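PDB 5KOL: uncharacterized protein, which is of unknown function, belongs to the CinA family and probably lacks the nicotinamide-nucleotide (NMN) amidohydrolase activity known from that family. Local coordinates for residues K8-D14 with R162-Q167; A135-K139 with L169-L173. All coordinates share one frame; numbering follows the deposited sequence.

How the contacts relate
From the N terminus the chain first runs as an extended segment, 8-14, ahead of helix 18-31. Contact 1 lays this segment along 162-167 of helix 153-171, closing a loop of 147 residues that holds most of the fold. Contact 2 starts inside that loop, at strand 131-138, and ends beyond it, at 169-173, the C-terminal end of the chain that follows on from 162-167. The two contacts therefore cross along the chain. Their centres lie about 12 Å apart. Trp-136 of contact 2 joins them, with NE1 at the carbonyl of Ala-164 and its ring against Gln-167. Together they tie the N-terminal segment and the mixed sheet to the C-terminal helix.

Contact 1: K8-D14 with R162-Q167; sequences KIVQLAD and RFALAQ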
# COMPACT_ATOMS: atom_id res chain seq x y z
N LYS A 8 -15.35 9.45 21.37
CA LYS A 8 -14.17 9.91 22.08
C LYS A 8 -12.99 9.86 21.13
O LYS A 8 -12.80 8.87 20.42
CB LYS A 8 -13.87 9.07 23.34
CG LYS A 8 -14.98 9.05 24.38
CD LYS A 8 -14.70 8.10 25.58
CE LYS A 8 -15.20 8.72 26.88
NZ LYS A 8 -14.81 7.94 28.12
N ILE A 9 -12.21 10.94 21.09
CA ILE A 9 -10.93 10.94 20.40
C ILE A 9 -9.95 10.15 21.26
O ILE A 9 -9.59 10.59 22.36
CB ILE A 9 -10.43 12.37 20.15
CG1 ILE A 9 -11.40 13.12 19.23
CG2 ILE A 9 -9.03 12.35 19.54
CD1 ILE A 9 -11.42 12.57 17.81
N VAL A 10 -9.51 8.99 20.78
CA VAL A 10 -8.64 8.16 21.60
C VAL A 10 -7.33 8.89 21.84
O VAL A 10 -6.81 9.60 20.97
CB VAL A 10 -8.41 6.79 20.93
CG1 VAL A 10 -9.71 6.01 20.86
CG2 VAL A 10 -7.82 6.95 19.55
N GLN A 11 -6.81 8.75 23.06
CA GLN A 11 -5.51 9.30 23.43
C GLN A 11 -4.52 8.14 23.44
O GLN A 11 -4.59 7.27 24.32
CB GLN A 11 -5.57 10.00 24.79
CG GLN A 11 -6.70 11.02 24.94
CD GLN A 11 -6.37 12.38 24.33
OE1 GLN A 11 -6.53 12.59 23.12
NE2 GLN A 11 -5.93 13.31 25.17
N LEU A 12 -3.60 8.12 22.47
CA LEU A 12 -2.70 6.98 22.33
C LEU A 12 -1.85 6.80 23.58
O LEU A 12 -1.26 7.75 24.10
CB LEU A 12 -1.81 7.17 21.11
CG LEU A 12 -2.47 7.06 19.73
CD1 LEU A 12 -1.52 7.58 18.68
CD2 LEU A 12 -2.88 5.61 19.43
N ALA A 13 -1.77 5.56 24.05
CA ALA A 13 -0.93 5.18 25.18
C ALA A 13 0.21 4.31 24.66
O ALA A 13 0.13 3.72 23.58
CB ALA A 13 -1.75 4.42 26.23
N ASP A 14 1.28 4.20 25.46
CA ASP A 14 2.39 3.36 25.03
C ASP A 14 1.98 1.90 24.84
O ASP A 14 2.65 1.17 24.10
CB ASP A 14 3.55 3.45 26.02
CG ASP A 14 3.98 4.89 26.28
OD1 ASP A 14 4.61 5.16 27.32
OD2 ASP A 14 3.68 5.76 25.42
N ARG A 162 -1.01 4.44 14.09
CA ARG A 162 -1.53 3.93 15.36
C ARG A 162 -2.90 4.52 15.68
O ARG A 162 -3.79 3.81 16.16
CB ARG A 162 -0.57 4.24 16.51
CG ARG A 162 0.68 3.36 16.53
CD ARG A 162 1.74 3.88 17.53
NE ARG A 162 1.32 3.83 18.92
CZ ARG A 162 1.72 4.70 19.84
NH1 ARG A 162 2.53 5.71 19.50
NH2 ARG A 162 1.30 4.59 21.10
N PHE A 163 -3.09 5.82 15.44
CA PHE A 163 -4.37 6.45 15.73
C PHE A 163 -5.49 5.88 14.86
O PHE A 163 -6.60 5.62 15.34
CB PHE A 163 -4.27 7.96 15.52
CG PHE A 163 -5.56 8.67 15.74
CD1 PHE A 163 -5.97 9.01 17.02
CD2 PHE A 163 -6.38 9.01 14.67
CE1 PHE A 163 -7.16 9.65 17.25
CE2 PHE A 163 -7.59 9.66 14.89
CZ PHE A 163 -7.98 9.97 16.18
N ALA A 164 -5.22 5.70 13.56
CA ALA A 164 -6.22 5.15 12.65
C ALA A 164 -6.76 3.81 13.14
O ALA A 164 -7.97 3.55 13.08
CB ALA A 164 -5.61 5.00 11.25
N LEU A 165 -5.87 2.96 13.65
CA LEU A 165 -6.23 1.65 14.18
C LEU A 165 -6.96 1.78 15.51
O LEU A 165 -8.02 1.16 15.72
CB LEU A 165 -4.95 0.82 14.35
CG LEU A 165 -4.18 0.49 13.05
CD1 LEU A 165 -2.89 -0.23 13.37
CD2 LEU A 165 -5.02 -0.38 12.12
N ALA A 166 -6.39 2.54 16.45
CA ALA A 166 -6.98 2.66 17.78
C ALA A 166 -8.38 3.27 17.73
O ALA A 166 -9.27 2.88 18.50
CB ALA A 166 -6.06 3.48 18.69
N GLN A 167 -8.58 4.26 16.85
CA GLN A 167 -9.91 4.86 16.78
C GLN A 167 -10.92 3.92 16.14
O GLN A 167 -12.11 4.00 16.45
CB GLN A 167 -9.87 6.20 16.01
CG GLN A 167 -11.22 6.96 16.05
CD GLN A 167 -11.51 7.59 17.41
OE1 GLN A 167 -10.62 8.15 18.07
NE2 GLN A 167 -12.77 7.50 17.84
O HOH W 1 2.49 6.45 23.07
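The carboxamide of Gln-167 bonds twice to the backbone of 8-14. Gln-167 NE2 donates to Lys-8 O at 2.9 Å, with that oxygen in the amide plane. Gln-167 OE1 accepts the N-H of Val-10 at 3.0 Å, in the carbonyl plane and nearly straight (172°). The two bonds fix which way the amide is turned. A bend at chi2 (73°) swings it toward the N-terminal segment.

Beside it, Val-10 CG2 lies 3.6 Å from Phe-163 CE1 and also touches Ala-166 CB. Ile-9 CG2 reaches the edge of the same ring. Leu-12 sets CD2 against Ala-166 CB at 3.9 Å, while its CB lies over one face of the Arg-162 guanidinium. At the guanidinium edge, Arg-162 NH2 makes a weak bond to Ala-13 O (2.9 Å, 115°). Water 1 bridges NH2 to Asp-14 OD2.

Further out, Asp-16 steadies both sides: its backbone O accepts from Arg-162 NE, and its OD1 from Ala-13 N. The extended segment runs along helix 153-171. Ile-18 of helix 18-31 packs on Arg-162, and Ile-9 and Phe-163 both reach Met-147 of strand 141-148.

Contact 2: A135-K139 with L169-L173; sequences AWHIK and LQLLL
Leu-171 points one methyl, CD1, at the indole of Trp-136. The methyl stands 3.5 Å above the ring plane, offset toward the rim, and its nearest ring atoms are CE3 and CD2. The two side chains cross at about a right angle, so the leucine meets the indole with its end. The polar end of the indole is used as well: NE1 donates to the backbone O of Ala-164, about two turns before Leu-171 in helix 153-171.

Ile-138 sits two residues along the strand and faces the same helix. Its two branches serve different leucines. CG1 lies anti to the carbonyl carbon (chi1 -41°), and from there the chain carries CD1 to within 3.5 Å of Leu-171 CB. CG2, the other branch, meets Leu-172 CD2 at 4.0 Å. Ile-138 CD1 also lies, more loosely, against the Leu-171 CD1 that rests on the tryptophan.

This is the packing of a helix on one face of a mixed sheet in an alpha/beta fold. Residues alternate along strand 131-138: Trp-136 and Ile-138 face helix 153-171, while Ala-135 and His-137 turn to the other face, where Ala-135 packs on Ala-95 and Ala-99 and His-137 on Ile-103 of helix 92-106. Leu-172 also touches Leu-25 and Leu-29 of helix 18-31, which adds a second helix to the apolar layer.

Beyond the strand end, the chain of the exposed Lys-139 runs out toward Leu-172, Lys-139 NZ ending 4.4 Å from Leu-172 CD2. Leu-172 O accepts from Arg-28 NH2, and Leu-171 O from Arg-6 NH2.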
# COMPACT_ATOMS: atom_id res chain seq x y z
N ALA A 135 -10.92 8.96 8.16
CA ALA A 135 -12.32 8.55 8.01
C ALA A 135 -12.43 7.04 8.18
O ALA A 135 -11.51 6.29 7.84
CB ALA A 135 -12.91 8.99 6.64
N TRP A 136 -13.57 6.60 8.73
CA TRP A 136 -13.89 5.18 8.88
C TRP A 136 -15.30 4.91 8.40
O TRP A 136 -16.23 5.66 8.74
CB TRP A 136 -13.78 4.72 10.34
CG TRP A 136 -12.45 5.05 10.99
CD1 TRP A 136 -11.39 4.21 11.15
CD2 TRP A 136 -12.07 6.30 11.58
NE1 TRP A 136 -10.35 4.86 11.79
CE2 TRP A 136 -10.75 6.15 12.07
CE3 TRP A 136 -12.72 7.53 11.76
CZ2 TRP A 136 -10.07 7.18 12.70
CZ3 TRP A 136 -12.04 8.56 12.38
CH2 TRP A 136 -10.73 8.38 12.85
N HIS A 137 -15.48 3.82 7.67
CA HIS A 137 -16.79 3.33 7.26
C HIS A 137 -17.08 2.07 8.05
O HIS A 137 -16.30 1.11 8.02
CB HIS A 137 -16.83 3.02 5.76
CG HIS A 137 -18.14 2.48 5.28
ND1 HIS A 137 -19.07 3.25 4.62
CD2 HIS A 137 -18.68 1.24 5.37
CE1 HIS A 137 -20.13 2.51 4.32
NE2 HIS A 137 -19.91 1.28 4.76
N ILE A 138 -18.19 2.07 8.79
CA ILE A 138 -18.61 0.91 9.57
C ILE A 138 -20.12 0.78 9.44
O ILE A 138 -20.85 1.75 9.65
CB ILE A 138 -18.25 1.03 11.06
CG1 ILE A 138 -16.86 1.61 11.23
CG2 ILE A 138 -18.41 -0.33 11.73
CD1 ILE A 138 -16.58 2.09 12.61
N LYS A 139 -20.58 -0.43 9.12
CA LYS A 139 -22.00 -0.76 9.07
C LYS A 139 -22.80 0.29 8.29
O LYS A 139 -23.77 0.86 8.78
CB LYS A 139 -22.56 -0.93 10.48
CG LYS A 139 -21.97 -2.13 11.24
CD LYS A 139 -22.36 -2.12 12.72
CE LYS A 139 -21.76 -3.31 13.48
NZ LYS A 139 -20.49 -2.98 14.18
N LEU A 169 -10.97 0.77 16.78
CA LEU A 169 -11.33 0.01 17.97
C LEU A 169 -12.39 0.74 18.79
O LEU A 169 -13.37 0.14 19.22
CB LEU A 169 -10.06 -0.24 18.79
CG LEU A 169 -9.19 -1.35 18.17
CD1 LEU A 169 -7.87 -1.53 18.92
CD2 LEU A 169 -9.98 -2.65 18.22
N GLN A 170 -12.19 2.05 19.01
CA GLN A 170 -13.17 2.83 19.76
C GLN A 170 -14.53 2.79 19.08
O GLN A 170 -15.56 2.58 19.73
CB GLN A 170 -12.70 4.28 19.89
CG GLN A 170 -13.76 5.24 20.47
CD GLN A 170 -14.14 4.91 21.91
OE1 GLN A 170 -15.30 5.02 22.32
NE2 GLN A 170 -13.15 4.50 22.68
N LEU A 171 -14.55 2.97 17.76
CA LEU A 171 -15.82 3.01 17.04
C LEU A 171 -16.48 1.64 16.98
O LEU A 171 -17.69 1.56 16.72
CB LEU A 171 -15.59 3.56 15.63
CG LEU A 171 -15.11 5.02 15.57
CD1 LEU A 171 -14.82 5.46 14.13
CD2 LEU A 171 -16.12 5.95 16.22
N LEU A 172 -15.74 0.56 17.23
CA LEU A 172 -16.30 -0.79 17.21
C LEU A 172 -16.88 -1.21 18.56
O LEU A 172 -17.43 -2.31 18.67
CB LEU A 172 -15.24 -1.80 16.77
CG LEU A 172 -14.93 -1.83 15.27
CD1 LEU A 172 -13.80 -2.81 14.98
CD2 LEU A 172 -16.19 -2.18 14.48
N LEU A 173 -16.75 -0.39 19.59
CA LEU A 173 -17.39 -0.69 20.86
C LEU A 173 -18.91 -0.74 20.66
O LEU A 173 -19.47 0.06 19.90
CB LEU A 173 -17.02 0.35 21.92
CG LEU A 173 -15.54 0.46 22.25
CD1 LEU A 173 -15.31 1.63 23.19
CD2 LEU A 173 -15.03 -0.84 22.86
OXT LEU A 173 -19.60 -1.58 21.24
O HOH W 2 -19.91 -2.67 16.56